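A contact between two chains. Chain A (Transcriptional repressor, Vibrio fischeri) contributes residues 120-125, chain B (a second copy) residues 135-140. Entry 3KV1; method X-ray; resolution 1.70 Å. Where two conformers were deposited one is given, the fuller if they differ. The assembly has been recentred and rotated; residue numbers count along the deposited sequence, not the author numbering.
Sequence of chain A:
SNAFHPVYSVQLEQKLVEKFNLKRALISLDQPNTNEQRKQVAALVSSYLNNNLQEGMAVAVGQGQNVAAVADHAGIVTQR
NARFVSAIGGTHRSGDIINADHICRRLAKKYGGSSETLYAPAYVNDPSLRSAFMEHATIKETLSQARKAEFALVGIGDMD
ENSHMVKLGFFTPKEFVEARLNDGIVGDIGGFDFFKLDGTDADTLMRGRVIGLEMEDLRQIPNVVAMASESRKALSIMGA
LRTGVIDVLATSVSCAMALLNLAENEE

Chain A 120-125: APAYVN
Chain B, residues 135-140: EHATIK

Residues 120-125 of chain A run as an irregular, largely extended segment: phi/psi is -158/155 at A120(A) and -72/158 at P121(A), turns to -66/-38 at A122(A), returns to extended values at Y123(A) (-127/146) and V124(A) (-137/162), and ends at -93/7 in N125(A). In chain B, H136(B) (-72/132) is the N-cap of a helix that begins at A137(B) and continues beyond K140(B); helical values near -65/-40 follow, and K140(B) N donates to H136(B) O at 2.9 Å. The register is set by P121(A) CA lying 6.3 Å from T138(B) CA and V124(A) CA 7.8 Å from H136(B) CA, so the chain A segment advances as chain B is read backwards.

H136(B) is the hub of the contact. Its CA-to-CB bond points toward chain A, and chi1 -172° (t) with chi2 -70° puts the two ring nitrogens to different uses. H136(B) ND1 accepts from T138(B) N at 2.9 Å, capping the helix, while H136(B) NE2 donates to Y123(A) O at 2.7 Å with an N-H...O angle of 155°. The imidazole thus ties the helix start to the neighbouring backbone. P121(A), puckered C-gamma endo, covers one face of this ring: its CG sits 3.5 Å from the ring centroid, 15° off the normal, a CH-pi contact. P121(A) CG also meets I139(B) CD1 at 3.9 Å, an apolar contact reached through chi1 -79° (m) and chi2 71° (p), and P121(A) CB lies 4.0 Å from T138(B) CB. V124(A), chi1 -62° (m), brings CG1 to 3.9 Å from H136(B) NE2 at the ring edge. Y123(A), chi1 -57° (m), contributes its backbone while its side-chain end leads away. One water links the chains, 2.9 Å from T138(B) OG1 (m rotamer) and accepting a weak 3.3 Å bond from Y123(A) N.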

ATOM      1  N   ALA A 120       2.297  -3.471   5.606  1.00 18.84           N
ATOM      2  CA  ALA A 120       2.048  -3.874   6.969  1.00 16.56           C
ATOM      3  C   ALA A 120       1.259  -2.746   7.619  1.00 17.46           C
ATOM      4  O   ALA A 120       1.372  -1.582   7.205  1.00 20.39           O
ATOM      5  CB  ALA A 120       3.362  -4.023   7.727  1.00 21.38           C
ATOM      6  N   PRO A 121       0.491  -3.076   8.648  1.00 21.54           N
ATOM      7  CA  PRO A 121      -0.194  -1.979   9.344  1.00 20.13           C
ATOM      8  C   PRO A 121       0.796  -1.126  10.162  1.00 22.32           C
ATOM      9  O   PRO A 121       1.857  -1.609  10.564  1.00 21.21           O
ATOM     10  CB  PRO A 121      -1.140  -2.689  10.327  1.00 21.11           C
ATOM     11  CG  PRO A 121      -0.806  -4.122  10.299  1.00 28.53           C
ATOM     12  CD  PRO A 121       0.219  -4.402   9.215  1.00 25.73           C
ATOM     13  N   ALA A 122       0.405   0.104  10.441  1.00 18.73           N
ATOM     14  CA  ALA A 122       1.233   1.001  11.277  1.00 20.20           C
ATOM     15  C   ALA A 122       1.332   0.480  12.706  1.00 21.97           C
ATOM     16  O   ALA A 122       2.394   0.568  13.338  1.00 22.29           O
ATOM     17  CB  ALA A 122       0.621   2.399  11.300  1.00 20.35           C
ATOM     18  N   TYR A 123       0.231  -0.066  13.221  1.00 21.87           N
ATOM     19  CA  TYR A 123       0.122  -0.411  14.653  1.00 25.00           C
ATOM     20  C   TYR A 123      -0.285  -1.848  14.880  1.00 28.48           C
ATOM     21  O   TYR A 123      -1.065  -2.407  14.099  1.00 26.41           O
ATOM     22  CB  TYR A 123      -0.897   0.490  15.366  1.00 22.71           C
ATOM     23  CG  TYR A 123      -0.557   1.950  15.231  1.00 22.28           C
ATOM     24  CD1 TYR A 123       0.633   2.447  15.737  1.00 23.07           C
ATOM     25  CD2 TYR A 123      -1.409   2.824  14.573  1.00 21.97           C
ATOM     26  CE1 TYR A 123       0.977   3.789  15.606  1.00 26.60           C
ATOM     27  CE2 TYR A 123      -1.090   4.167  14.444  1.00 25.08           C
ATOM     28  CZ  TYR A 123       0.110   4.648  14.952  1.00 28.11           C
ATOM     29  OH  TYR A 123       0.417   5.987  14.833  1.00 28.88           O
ATOM     30  N   VAL A 124       0.231  -2.444  15.956  1.00 24.55           N
ATOM     31  CA  VAL A 124      -0.214  -3.770  16.360  1.00 24.09           C
ATOM     32  C   VAL A 124      -0.393  -3.736  17.883  1.00 28.12           C
ATOM     33  O   VAL A 124       0.120  -2.845  18.557  1.00 29.29           O
ATOM     34  CB  VAL A 124       0.797  -4.861  15.950  1.00 30.66           C
ATOM     35  CG1 VAL A 124       0.929  -4.895  14.448  1.00 29.93           C
ATOM     36  CG2 VAL A 124       2.153  -4.602  16.567  1.00 31.15           C
ATOM     37  N   ASN A 125      -1.133  -4.695  18.422  0.66 25.95           N
ATOM     38  CA  ASN A 125      -1.428  -4.684  19.851  0.66 30.39           C
ATOM     39  C   ASN A 125      -0.443  -5.486  20.707  0.66 30.48           C
ATOM     40  O   ASN A 125      -0.642  -5.637  21.921  0.66 31.55           O
ATOM     41  CB  ASN A 125      -2.868  -5.128  20.112  0.66 34.68           C
ATOM     42  CG  ASN A 125      -3.101  -6.603  19.788  0.66 38.69           C
ATOM     43  OD1 ASN A 125      -4.231  -7.081  19.856  0.66 47.65           O
ATOM     44  ND2 ASN A 125      -2.036  -7.327  19.455  0.66 34.67           N
TER
ATOM     45  N   GLU B 135      -6.291 -11.628  11.183  0.53 31.41           N
ATOM     46  CA  GLU B 135      -7.097 -11.233  12.345  0.53 34.72           C
ATOM     47  C   GLU B 135      -6.901  -9.755  12.710  0.53 32.83           C
ATOM     48  O   GLU B 135      -7.617  -9.206  13.556  0.53 35.48           O
ATOM     49  CB  GLU B 135      -6.756 -12.099  13.560  0.53 38.25           C
ATOM     50  CG  GLU B 135      -6.829 -13.599  13.323  0.53 43.47           C
ATOM     51  CD  GLU B 135      -8.247 -14.108  13.181  0.53 50.18           C
ATOM     52  OE1 GLU B 135      -9.189 -13.381  13.571  0.53 51.18           O
ATOM     53  OE2 GLU B 135      -8.414 -15.246  12.684  0.53 50.17           O
ATOM     54  N   HIS B 136      -5.922  -9.117  12.085  1.00 29.34           N
ATOM     55  CA  HIS B 136      -5.577  -7.735  12.410  1.00 27.74           C
ATOM     56  C   HIS B 136      -6.639  -6.753  11.896  1.00 27.93           C
ATOM     57  O   HIS B 136      -7.073  -6.837  10.739  1.00 27.03           O
ATOM     58  CB  HIS B 136      -4.220  -7.385  11.810  1.00 26.77           C
ATOM     59  CG  HIS B 136      -3.708  -6.055  12.252  1.00 27.32           C
ATOM     60  ND1 HIS B 136      -4.275  -4.867  11.837  1.00 25.77           N
ATOM     61  CD2 HIS B 136      -2.726  -5.719  13.126  1.00 26.58           C
ATOM     62  CE1 HIS B 136      -3.640  -3.859  12.408  1.00 29.76           C
ATOM     63  NE2 HIS B 136      -2.689  -4.349  13.182  1.00 27.13           N
ATOM     64  N   ALA B 137      -7.062  -5.833  12.760  1.00 28.94           N
ATOM     65  CA  ALA B 137      -8.158  -4.916  12.422  1.00 31.05           C
ATOM     66  C   ALA B 137      -7.944  -4.141  11.096  1.00 28.80           C
ATOM     67  O   ALA B 137      -8.889  -3.942  10.338  1.00 27.70           O
ATOM     68  CB  ALA B 137      -8.437  -3.949  13.566  1.00 33.44           C
ATOM     69  N   THR B 138      -6.718  -3.712  10.818  1.00 25.54           N
ATOM     70  CA  THR B 138      -6.460  -2.935   9.614  1.00 26.54           C
ATOM     71  C   THR B 138      -6.636  -3.789   8.339  1.00 24.03           C
ATOM     72  O   THR B 138      -7.163  -3.299   7.320  1.00 24.88           O
ATOM     73  CB  THR B 138      -5.047  -2.349   9.648  1.00 20.85           C
ATOM     74  OG1 THR B 138      -4.926  -1.515  10.807  1.00 25.58           O
ATOM     75  CG2 THR B 138      -4.772  -1.550   8.367  1.00 26.68           C
ATOM     76  N   ILE B 139      -6.195  -5.049   8.411  1.00 26.83           N
ATOM     77  CA  ILE B 139      -6.311  -5.998   7.306  1.00 25.99           C
ATOM     78  C   ILE B 139      -7.776  -6.404   7.139  1.00 24.52           C
ATOM     79  O   ILE B 139      -8.289  -6.418   6.021  1.00 27.42           O
ATOM     80  CB  ILE B 139      -5.411  -7.244   7.506  1.00 26.55           C
ATOM     81  CG1 ILE B 139      -3.964  -6.925   7.144  1.00 33.01           C
ATOM     82  CG2 ILE B 139      -5.831  -8.396   6.578  1.00 26.93           C
ATOM     83  CD1 ILE B 139      -3.273  -6.084   8.030  1.00 33.12           C
ATOM     84  N   LYS B 140      -8.474  -6.636   8.251  1.00 24.17           N
ATOM     85  CA  LYS B 140      -9.866  -7.074   8.183  1.00 26.86           C
ATOM     86  C   LYS B 140     -10.732  -5.989   7.564  1.00 27.98           C
ATOM     87  O   LYS B 140     -11.671  -6.291   6.827  1.00 29.17           O
ATOM     88  CB  LYS B 140     -10.414  -7.435   9.587  1.00 29.83           C
ATOM     89  CG  LYS B 140     -10.020  -8.808  10.045  1.00 36.04           C
ATOM     90  CD  LYS B 140     -10.388  -9.087  11.506  1.00 44.03           C
ATOM     91  CE  LYS B 140     -11.832  -8.754  11.803  1.00 55.10           C
ATOM     92  NZ  LYS B 140     -12.115  -8.855  13.277  1.00 62.85           N
TER
HETATM   93  O   HOH W   1      -2.713   0.173  11.643  1.00 31.29           O